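Local coordinates for protein putative esterase (Sulfolobus solfataricus P2, PDB 2RAU) that probably acts as a lipase or esterase of the alpha/beta-hydrolase fold and binds calcium ions, at residues K325-L330 with K340-V345; V53-G58 with S84-L89. All blocks are in the same frame, centred on the assembly; numbering follows the deposited sequence.

Interaction 1: K325-L330 with K340-V345; sequences KGYGHL and KDVNSV
In this alpha/beta-hydrolase fold, Tyr327 and Asp341 tie the loop after strand 320-324 to the C-terminal helix 338-353. The same loop carries His329, which probably forms a Ser-His-Asp triad with Ser152 and Asp177. Tyr327 sits two residues before that histidine and reaches the other way, to the helix. Its OH donates a short hydrogen bond to Asp341 OD2, 2.5 Å long. OD2 accepts it with its anti lone pair, on the side away from OD1. OD2 lies at the ring edge, near its plane, while the carboxylate plane is turned 64° against the ring. Asp341 has CG beside its backbone N and anti to the carbonyl carbon (chi1 -60°), and its side chain heads for the loop.

The other carboxylate oxygen is gripped too. Lys340 NZ bonds to Asp341 OD1 through the syn lone pair at 2.8 Å, forming a salt bridge between neighbours on the helix. Tyr257 OH bonds to both Asp341 OD2 and Lys340 NZ, closing a small polar network. OD2 thus has two hydroxyl partners, and OD1 has the ammonium group. These partners fix the rotation of the carboxylate and would probably stabilise its negative charge.

Beside the hydrogen bond the contact is apolar. Val342 CG2 meets Tyr327 CE2 obliquely at 4.3 Å. Asp341 and Val342 both lie in a wider, pi-type turn at residues 340-343, and both also pack on Leu324 of strand 320-324, while Pro258, Val332 and Asn337 touch Tyr327 from surrounding loops. On the loop's own side, Lys325 O lies in the plane of the Tyr327 ring at its edge, 3.4 Å from Tyr327 CD1.

Interaction 2: V53-G58 with S84-L89; sequences VLILPG and SIVLYL
Ile55 CD1 is the centre of this apolar contact between strand 52-56 and helix 85-91. It meets two methyl groups from successive helix residues. Ile85 CG2 lies 3.7 Å from Ile55 CD1, and Val86 CG2 lies 3.8 Å from it. Both pairs of side chains meet at a slant. Ile55 has CG1 beside the backbone N, and the chain is then extended through chi2 (-173°), which carries CD1 out to the helix. Ile85 presents its CG2 branch, which sits between the backbone N and the carbonyl carbon, while Val86 offers CG2.

Farther back along the strand, Val53 CG1 approaches Leu89 CD1 more loosely, at 4.4 Å. Val53 and Ile55 face the helix, with Leu54 between them pointing to the other side of the sheet. On the helix, Ile85 and Leu89 are one turn apart and follow the same face. The axes of strand 53-56 and helix 85-89 run nearly antiparallel (170°) and come within 10.4 Å.

Ser84 is the N-cap of the helix. Its OG accepts a weak capping bond from Leu87 N at 3.4 Å, and Ser84 O accepts from Tyr88 N at 2.9 Å.

Helix 85-91 lies in the long connection from strand 52-56 to its parallel neighbour 94-100, a beta-alpha-beta crossover. Strand 146-151 flanks strand 52-56 on its other edge, where Ala149 touches Ile55. Helix 338-353 packs beside helix 85-91 against Ile85 and Tyr88.

The two contacts meet through neighbouring helices. Their centres are about 14 Å apart. Interaction 1 uses helix 338-353, and interaction 2 uses helix 85-91. Asn343 OD1 comes within 3.4 Å of Ile85 CD1, and Ser344 CB lies 3.4 Å from Tyr88 OH. These are packing contacts. Asn343 ND2 also bonds to Arg82 O, just ahead of the second helix. Each interaction has a link to the probable active site. Interaction 1 includes the loop that bears His329, while Ile55 of interaction 2 lies near, without touching, the likely nucleophile elbow with Ser152. The calcium site at Gly142 and Glu144 is away from both.

Interaction 1: K325-L330 with K340-V345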
ATOM      1  N   LYS A 325     -14.735   3.706 -13.321  1.00 26.36           N
ATOM      2  CA  LYS A 325     -15.348   4.964 -13.651  1.00 24.99           C
ATOM      3  C   LYS A 325     -15.752   5.715 -12.384  1.00 26.18           C
ATOM      4  O   LYS A 325     -16.371   5.150 -11.463  1.00 27.04           O
ATOM      5  CB  LYS A 325     -16.519   4.733 -14.619  1.00 26.71           C
ATOM      6  CG  LYS A 325     -16.098   4.313 -16.062  1.00 31.29           C
ATOM      7  N   GLY A 326     -15.368   6.993 -12.355  1.00 24.43           N
ATOM      8  CA  GLY A 326     -15.639   7.911 -11.253  1.00 23.31           C
ATOM      9  C   GLY A 326     -14.653   7.890 -10.102  1.00 25.25           C
ATOM     10  O   GLY A 326     -14.688   8.750  -9.236  1.00 25.42           O
ATOM     11  N   TYR A 327     -13.770   6.898 -10.095  1.00 24.90           N
ATOM     12  CA  TYR A 327     -12.914   6.667  -8.951  1.00 22.34           C
ATOM     13  C   TYR A 327     -11.742   7.603  -8.875  1.00 25.43           C
ATOM     14  O   TYR A 327     -11.037   7.805  -9.873  1.00 25.89           O
ATOM     15  CB  TYR A 327     -12.340   5.233  -9.004  1.00 23.48           C
ATOM     16  CG  TYR A 327     -13.220   4.183  -8.389  1.00 24.73           C
ATOM     17  CD1 TYR A 327     -14.533   4.015  -8.814  1.00 27.16           C
ATOM     18  CD2 TYR A 327     -12.731   3.320  -7.419  1.00 28.20           C
ATOM     19  CE1 TYR A 327     -15.360   3.026  -8.264  1.00 24.25           C
ATOM     20  CE2 TYR A 327     -13.556   2.316  -6.857  1.00 26.73           C
ATOM     21  CZ  TYR A 327     -14.872   2.197  -7.272  1.00 24.71           C
ATOM     22  OH  TYR A 327     -15.697   1.272  -6.693  1.00 26.24           O
ATOM     23  N   GLY A 328     -11.527   8.126  -7.682  1.00 24.00           N
ATOM     24  CA  GLY A 328     -10.228   8.652  -7.340  1.00 24.58           C
ATOM     25  C   GLY A 328      -9.338   7.504  -6.879  1.00 27.45           C
ATOM     26  O   GLY A 328      -9.788   6.370  -6.697  1.00 26.08           O
ATOM     27  N   HIS A 329      -8.068   7.817  -6.659  1.00 26.25           N
ATOM     28  CA  HIS A 329      -7.059   6.837  -6.278  1.00 24.03           C
ATOM     29  C   HIS A 329      -7.438   6.018  -5.065  1.00 23.28           C
ATOM     30  O   HIS A 329      -7.420   4.765  -5.084  1.00 24.22           O
ATOM     31  CB  HIS A 329      -5.732   7.583  -6.054  1.00 26.15           C
ATOM     32  CG  HIS A 329      -4.535   6.694  -5.909  1.00 27.81           C
ATOM     33  ND1 HIS A 329      -4.265   5.647  -6.769  1.00 26.85           N
ATOM     34  CD2 HIS A 329      -3.487   6.758  -5.050  1.00 30.44           C
ATOM     35  CE1 HIS A 329      -3.116   5.089  -6.426  1.00 27.08           C
ATOM     36  NE2 HIS A 329      -2.626   5.741  -5.386  1.00 27.01           N
ATOM     37  N   LEU A 330      -7.786   6.709  -3.984  1.00 24.70           N
ATOM     38  CA  LEU A 330      -8.075   6.023  -2.745  1.00 23.47           C
ATOM     39  C   LEU A 330      -9.365   5.252  -2.738  1.00 23.42           C
ATOM     40  O   LEU A 330      -9.517   4.384  -1.883  1.00 25.47           O
ATOM     41  CB  LEU A 330      -7.996   6.964  -1.567  1.00 22.85           C
ATOM     42  CG  LEU A 330      -6.645   7.682  -1.305  1.00 26.94           C
ATOM     43  CD1 LEU A 330      -6.779   8.642  -0.119  1.00 28.63           C
ATOM     44  CD2 LEU A 330      -5.542   6.686  -1.051  1.00 27.76           C
ATOM     45  N   LYS A 340     -18.061  -4.271  -4.837  1.00 25.03           N
ATOM     46  CA  LYS A 340     -18.555  -4.658  -6.147  1.00 26.77           C
ATOM     47  C   LYS A 340     -17.541  -4.442  -7.261  1.00 24.88           C
ATOM     48  O   LYS A 340     -17.378  -5.299  -8.115  1.00 27.78           O
ATOM     49  CB  LYS A 340     -19.832  -3.859  -6.500  1.00 29.38           C
ATOM     50  CG  LYS A 340     -20.284  -3.970  -7.963  1.00 32.31           C
ATOM     51  CD  LYS A 340     -21.624  -3.226  -8.227  1.00 32.46           C
ATOM     52  CE  LYS A 340     -21.542  -1.640  -8.115  1.00 48.62           C
ATOM     53  NZ  LYS A 340     -21.086  -0.835  -9.326  1.00 50.32           N
ATOM     54  N   ASP A 341     -16.899  -3.279  -7.264  1.00 24.29           N
ATOM     55  CA  ASP A 341     -16.096  -2.843  -8.401  1.00 26.85           C
ATOM     56  C   ASP A 341     -14.671  -3.337  -8.397  1.00 25.41           C
ATOM     57  O   ASP A 341     -14.066  -3.396  -9.467  1.00 24.23           O
ATOM     58  CB  ASP A 341     -16.028  -1.317  -8.471  1.00 30.67           C
ATOM     59  CG  ASP A 341     -17.412  -0.656  -8.637  1.00 29.92           C
ATOM     60  OD1 ASP A 341     -18.310  -1.277  -9.232  1.00 28.15           O
ATOM     61  OD2 ASP A 341     -17.597   0.485  -8.182  1.00 28.15           O
ATOM     62  N   VAL A 342     -14.122  -3.611  -7.211  1.00 24.02           N
ATOM     63  CA  VAL A 342     -12.721  -4.082  -7.084  1.00 25.22           C
ATOM     64  C   VAL A 342     -12.607  -5.460  -6.424  1.00 24.28           C
ATOM     65  O   VAL A 342     -12.162  -6.417  -7.020  1.00 23.85           O
ATOM     66  CB  VAL A 342     -11.828  -3.045  -6.352  1.00 22.81           C
ATOM     67  CG1 VAL A 342     -10.373  -3.529  -6.226  1.00 19.97           C
ATOM     68  CG2 VAL A 342     -11.895  -1.673  -7.034  1.00 26.10           C
ATOM     69  N   ASN A 343     -13.060  -5.562  -5.185  1.00 25.40           N
ATOM     70  CA  ASN A 343     -12.765  -6.740  -4.372  1.00 25.90           C
ATOM     71  C   ASN A 343     -13.353  -8.037  -4.891  1.00 25.66           C
ATOM     72  O   ASN A 343     -12.605  -9.030  -5.031  1.00 24.95           O
ATOM     73  CB  ASN A 343     -13.088  -6.466  -2.871  1.00 24.70           C
ATOM     74  CG  ASN A 343     -12.302  -5.303  -2.298  1.00 26.39           C
ATOM     75  OD1 ASN A 343     -11.266  -4.907  -2.846  1.00 26.42           O
ATOM     76  ND2 ASN A 343     -12.815  -4.719  -1.217  1.00 26.31           N
ATOM     77  N   SER A 344     -14.655  -8.036  -5.227  1.00 25.11           N
ATOM     78  CA  SER A 344     -15.299  -9.196  -5.840  1.00 26.67           C
ATOM     79  C   SER A 344     -14.729  -9.521  -7.212  1.00 25.26           C
ATOM     80  O   SER A 344     -14.737 -10.667  -7.606  1.00 24.33           O
ATOM     81  CB  SER A 344     -16.797  -8.982  -5.957  1.00 26.14           C
ATOM     82  OG  SER A 344     -17.090  -7.870  -6.814  1.00 33.04           O
ATOM     83  N   VAL A 345     -14.232  -8.520  -7.937  1.00 25.93           N
ATOM     84  CA  VAL A 345     -13.675  -8.747  -9.276  1.00 26.82           C
ATOM     85  C   VAL A 345     -12.306  -9.418  -9.153  1.00 24.65           C
ATOM     86  O   VAL A 345     -11.985 -10.338  -9.908  1.00 24.59           O
ATOM     87  CB  VAL A 345     -13.575  -7.411 -10.100  1.00 25.66           C
ATOM     88  CG1 VAL A 345     -12.949  -7.683 -11.495  1.00 28.00           C
ATOM     89  CG2 VAL A 345     -14.945  -6.760 -10.195  1.00 24.35           C
TER

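Interaction 2: V53-G58 with S84-L89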
ATOM      1  N   VAL A  53      -1.692 -15.046  -1.196  1.00 25.53           N
ATOM      2  CA  VAL A  53      -1.700 -13.728  -1.827  1.00 25.40           C
ATOM      3  C   VAL A  53      -0.902 -12.794  -0.956  1.00 24.66           C
ATOM      4  O   VAL A  53      -1.211 -12.676   0.219  1.00 24.83           O
ATOM      5  CB  VAL A  53      -3.128 -13.150  -1.954  1.00 27.65           C
ATOM      6  CG1 VAL A  53      -3.065 -11.854  -2.671  1.00 25.91           C
ATOM      7  CG2 VAL A  53      -4.045 -14.175  -2.687  1.00 21.55           C
ATOM      8  N   LEU A  54       0.098 -12.131  -1.530  1.00 23.52           N
ATOM      9  CA  LEU A  54       0.863 -11.107  -0.824  1.00 24.80           C
ATOM     10  C   LEU A  54       0.509  -9.746  -1.438  1.00 25.48           C
ATOM     11  O   LEU A  54       0.583  -9.546  -2.672  1.00 24.02           O
ATOM     12  CB  LEU A  54       2.381 -11.350  -0.918  1.00 25.99           C
ATOM     13  CG  LEU A  54       3.337 -10.217  -0.498  1.00 22.65           C
ATOM     14  CD1 LEU A  54       3.147  -9.927   1.026  1.00 23.78           C
ATOM     15  CD2 LEU A  54       4.773 -10.567  -0.883  1.00 24.38           C
ATOM     16  N   ILE A  55       0.149  -8.809  -0.573  1.00 26.19           N
ATOM     17  CA  ILE A  55      -0.188  -7.436  -1.001  1.00 26.11           C
ATOM     18  C   ILE A  55       0.848  -6.444  -0.523  1.00 24.04           C
ATOM     19  O   ILE A  55       1.114  -6.328   0.652  1.00 25.95           O
ATOM     20  CB  ILE A  55      -1.634  -7.044  -0.559  1.00 26.36           C
ATOM     21  CG1 ILE A  55      -2.607  -8.201  -0.925  1.00 29.21           C
ATOM     22  CG2 ILE A  55      -2.055  -5.666  -1.209  1.00 22.66           C
ATOM     23  CD1 ILE A  55      -4.093  -7.945  -0.731  1.00 29.06           C
ATOM     24  N   LEU A  56       1.441  -5.749  -1.481  1.00 20.36           N
ATOM     25  CA  LEU A  56       2.449  -4.734  -1.258  1.00 23.71           C
ATOM     26  C   LEU A  56       1.806  -3.351  -1.091  1.00 25.32           C
ATOM     27  O   LEU A  56       1.128  -2.872  -1.993  1.00 24.64           O
ATOM     28  CB  LEU A  56       3.418  -4.750  -2.434  1.00 23.82           C
ATOM     29  CG  LEU A  56       4.215  -6.049  -2.735  1.00 24.45           C
ATOM     30  CD1 LEU A  56       5.217  -5.841  -3.846  1.00 22.71           C
ATOM     31  CD2 LEU A  56       4.880  -6.621  -1.435  1.00 23.19           C
ATOM     32  N   PRO A  57       1.974  -2.726   0.079  1.00 26.26           N
ATOM     33  CA  PRO A  57       1.404  -1.399   0.222  1.00 26.06           C
ATOM     34  C   PRO A  57       2.076  -0.341  -0.626  1.00 26.40           C
ATOM     35  O   PRO A  57       3.166  -0.546  -1.115  1.00 29.12           O
ATOM     36  CB  PRO A  57       1.633  -1.069   1.700  1.00 24.38           C
ATOM     37  CG  PRO A  57       1.900  -2.433   2.352  1.00 26.55           C
ATOM     38  CD  PRO A  57       2.610  -3.196   1.324  1.00 26.20           C
ATOM     39  N   GLY A  58       1.418   0.832  -0.694  1.00 25.86           N
ATOM     40  CA  GLY A  58       1.894   1.976  -1.453  1.00 26.05           C
ATOM     41  C   GLY A  58       2.642   2.930  -0.542  1.00 26.96           C
ATOM     42  O   GLY A  58       2.986   2.576   0.561  1.00 26.03           O
ATOM     43  N   SER A  84     -12.129  -3.818   2.415  1.00 30.08           N
ATOM     44  CA  SER A  84     -10.712  -4.106   2.591  1.00 30.15           C
ATOM     45  C   SER A  84     -10.330  -5.344   1.797  1.00 27.22           C
ATOM     46  O   SER A  84     -10.816  -6.417   2.076  1.00 28.05           O
ATOM     47  CB  SER A  84     -10.409  -4.284   4.075  1.00 35.10           C
ATOM     48  OG  SER A  84      -9.142  -4.857   4.239  1.00 34.12           O
ATOM     49  N   ILE A  85      -9.480  -5.173   0.783  1.00 26.38           N
ATOM     50  CA  ILE A  85      -9.079  -6.308  -0.072  1.00 26.32           C
ATOM     51  C   ILE A  85      -8.501  -7.449   0.774  1.00 26.64           C
ATOM     52  O   ILE A  85      -8.780  -8.619   0.500  1.00 26.45           O
ATOM     53  CB  ILE A  85      -8.146  -5.865  -1.251  1.00 26.76           C
ATOM     54  CG1 ILE A  85      -7.983  -6.969  -2.303  1.00 32.16           C
ATOM     55  CG2 ILE A  85      -6.781  -5.373  -0.802  1.00 25.25           C
ATOM     56  CD1 ILE A  85      -9.224  -7.577  -2.786  1.00 26.41           C
ATOM     57  N   VAL A  86      -7.695  -7.124   1.789  1.00 26.64           N
ATOM     58  CA  VAL A  86      -7.057  -8.135   2.626  1.00 26.43           C
ATOM     59  C   VAL A  86      -8.097  -8.965   3.358  1.00 27.44           C
ATOM     60  O   VAL A  86      -8.111 -10.197   3.263  1.00 24.63           O
ATOM     61  CB  VAL A  86      -6.009  -7.509   3.615  1.00 26.88           C
ATOM     62  CG1 VAL A  86      -5.589  -8.531   4.705  1.00 25.33           C
ATOM     63  CG2 VAL A  86      -4.798  -6.969   2.871  1.00 27.75           C
ATOM     64  N   LEU A  87      -8.990  -8.291   4.065  1.00 26.81           N
ATOM     65  CA  LEU A  87     -10.046  -8.951   4.843  1.00 26.42           C
ATOM     66  C   LEU A  87     -11.072  -9.701   3.969  1.00 25.84           C
ATOM     67  O   LEU A  87     -11.506 -10.793   4.289  1.00 26.57           O
ATOM     68  CB  LEU A  87     -10.706  -7.945   5.765  1.00 27.91           C
ATOM     69  CG  LEU A  87      -9.805  -7.164   6.765  1.00 25.29           C
ATOM     70  CD1 LEU A  87     -10.666  -6.305   7.679  1.00 25.99           C
ATOM     71  CD2 LEU A  87      -8.895  -8.038   7.649  1.00 25.35           C
ATOM     72  N   TYR A  88     -11.429  -9.101   2.851  1.00 26.56           N
ATOM     73  CA  TYR A  88     -12.346  -9.687   1.880  1.00 25.49           C
ATOM     74  C   TYR A  88     -11.809 -10.986   1.305  1.00 24.96           C
ATOM     75  O   TYR A  88     -12.523 -11.994   1.244  1.00 25.34           O
ATOM     76  CB  TYR A  88     -12.581  -8.682   0.726  1.00 25.97           C
ATOM     77  CG  TYR A  88     -13.629  -9.169  -0.254  1.00 25.48           C
ATOM     78  CD1 TYR A  88     -14.989  -8.935  -0.017  1.00 25.55           C
ATOM     79  CD2 TYR A  88     -13.284  -9.884  -1.403  1.00 24.30           C
ATOM     80  CE1 TYR A  88     -15.951  -9.372  -0.907  1.00 27.30           C
ATOM     81  CE2 TYR A  88     -14.261 -10.298  -2.290  1.00 21.91           C
ATOM     82  CZ  TYR A  88     -15.572 -10.046  -2.031  1.00 26.74           C
ATOM     83  OH  TYR A  88     -16.545 -10.443  -2.901  1.00 25.83           O
ATOM     84  N   LEU A  89     -10.563 -10.962   0.857  1.00 26.46           N
ATOM     85  CA  LEU A  89      -9.967 -12.199   0.337  1.00 26.67           C
ATOM     86  C   LEU A  89      -9.805 -13.248   1.434  1.00 24.64           C
ATOM     87  O   LEU A  89     -10.026 -14.415   1.177  1.00 24.92           O
ATOM     88  CB  LEU A  89      -8.672 -11.934  -0.433  1.00 26.92           C
ATOM     89  CG  LEU A  89      -8.765 -11.124  -1.709  1.00 23.03           C
ATOM     90  CD1 LEU A  89      -7.338 -10.955  -2.230  1.00 25.86           C
ATOM     91  CD2 LEU A  89      -9.712 -11.803  -2.721  1.00 23.59           C
TER